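PDB 3VV5: amino acid ABC transporter, binding protein from Thermus thermophilus, which binds the lysine analogue L-thialysine (S-2-aminoethyl-L-cysteine) as the periplasmic solute-binding component of an ABC transporter for its uptake. Local coordinates for residues Glu107-Ala110 and Asp114-Asn117. Residues are numbered along the deposited sequence; the frame is centred on the assembly and turned at random.
With SLZ (L-thialysine), chain C.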
# COMPACT_ATOMS: atom_id res chain seq x y z
N GLU A 107 6.37 -13.74 -3.39
CA GLU A 107 7.51 -14.64 -3.15
C GLU A 107 8.82 -13.86 -3.07
O GLU A 107 9.57 -14.04 -2.13
CB GLU A 107 7.64 -15.71 -4.25
CG GLU A 107 8.95 -16.50 -4.13
CD GLU A 107 9.10 -17.60 -5.18
OE1 GLU A 107 9.30 -18.77 -4.80
OE2 GLU A 107 9.03 -17.28 -6.39
N GLU A 108 9.07 -13.02 -4.08
CA GLU A 108 10.30 -12.25 -4.23
C GLU A 108 10.54 -11.27 -3.12
O GLU A 108 11.67 -11.14 -2.60
CB GLU A 108 10.31 -11.52 -5.59
CG GLU A 108 10.70 -12.42 -6.76
CD GLU A 108 9.75 -12.34 -7.96
OE1 GLU A 108 9.43 -11.22 -8.43
OE2 GLU A 108 9.31 -13.42 -8.43
N ARG A 109 9.48 -10.54 -2.73
CA ARG A 109 9.60 -9.60 -1.63
C ARG A 109 9.81 -10.31 -0.28
O ARG A 109 10.53 -9.79 0.56
CB ARG A 109 8.37 -8.70 -1.52
CG ARG A 109 8.27 -7.60 -2.56
CD ARG A 109 6.87 -6.99 -2.50
NE ARG A 109 6.67 -5.91 -3.47
CZ ARG A 109 5.53 -5.24 -3.64
NH1 ARG A 109 4.47 -5.54 -2.89
NH2 ARG A 109 5.45 -4.27 -4.56
N ALA A 110 9.16 -11.46 -0.08
CA ALA A 110 9.26 -12.23 1.17
C ALA A 110 10.67 -12.79 1.42
O ALA A 110 11.05 -13.04 2.57
CB ALA A 110 8.23 -13.34 1.21
N ASP A 114 11.38 -9.41 5.91
CA ASP A 114 10.46 -10.24 6.70
C ASP A 114 9.12 -9.52 6.86
O ASP A 114 9.07 -8.41 7.39
CB ASP A 114 11.05 -10.57 8.07
CG ASP A 114 12.06 -11.70 8.03
OD1 ASP A 114 11.84 -12.70 7.30
OD2 ASP A 114 13.08 -11.59 8.74
N PHE A 115 8.04 -10.15 6.39
CA PHE A 115 6.69 -9.57 6.50
C PHE A 115 6.03 -10.00 7.79
O PHE A 115 6.19 -11.16 8.22
CB PHE A 115 5.79 -10.04 5.36
CG PHE A 115 6.03 -9.34 4.04
CD1 PHE A 115 6.42 -10.08 2.93
CD2 PHE A 115 5.82 -7.95 3.91
CE1 PHE A 115 6.65 -9.45 1.70
CE2 PHE A 115 6.03 -7.34 2.70
CZ PHE A 115 6.45 -8.09 1.59
N THR A 116 5.26 -9.09 8.41
CA THR A 116 4.39 -9.42 9.52
C THR A 116 3.18 -10.22 8.96
O THR A 116 3.00 -10.34 7.72
CB THR A 116 3.85 -8.13 10.20
OG1 THR A 116 3.09 -7.38 9.23
CG2 THR A 116 5.01 -7.28 10.68
N ASN A 117 2.36 -10.76 9.86
CA ASN A 117 0.99 -11.11 9.48
C ASN A 117 0.32 -9.90 8.76
O ASN A 117 0.60 -8.74 9.11
CB ASN A 117 0.19 -11.46 10.74
CG ASN A 117 0.62 -12.78 11.36
OD1 ASN A 117 1.00 -13.72 10.65
ND2 ASN A 117 0.58 -12.84 12.69
N SLZ C . -0.22 -2.94 -3.32
CA SLZ C . 0.90 -2.26 -4.01
CB SLZ C . 1.47 -1.11 -3.14
SG SLZ C . 1.12 0.63 -3.58
CD SLZ C . 2.02 1.37 -2.17
CE SLZ C . 2.17 2.89 -2.15
NZ SLZ C . 2.29 3.33 -0.75
C SLZ C . 1.99 -3.32 -4.12
O SLZ C . 2.83 -3.20 -5.03
OXT SLZ C . 1.98 -4.24 -3.26
O HOH W 1 8.70 -12.54 5.06
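Apolar contact is made where the Phe115 ring reaches back to helix 107-112: its CZ lies 3.7 Å from Arg109 CB, which sits at the ring edge near its plane. Farther round the ring, CD1 packs against the methyl of Ala110, with 4.1 Å from Phe115 CD1 to Ala110 CB. With CG anti to its own carbonyl carbon (chi1 -78°), Phe115 turns CD1, CE1 and CZ toward the helix, while His103, Ile105, Ala218 and Ala220 also touch the side chain. Polar linkage between the backbones is indirect: a water accepts from Phe115 N at 2.8 Å and donates only weakly to Ala110 O, which also accepts a hydrogen bond from Lys223 NZ.

In this family 3 solute-binding protein, the short helix leads directly into strand 113-115, and its Arg109 grips the amino-acid carboxylate of the ligand. Extended from CG to NE, the Arg109 chain carries the guanidinium to the ligand, whose carboxylate carbon lies at its edge, in plane. Arg109 NH1 donates a hydrogen bond to SLZ OXT (2.8 Å) and Arg109 NH2 one to SLZ O (2.9 Å), both nearly straight (176° and 167°). A leucine in place of Arg109 would probably leave the ligand carboxylate without this paired, charge-matched grip. Gly104 O and Gly149 O accept further bonds from NH1 and NH2, respectively, steadying the guanidinium's orientation.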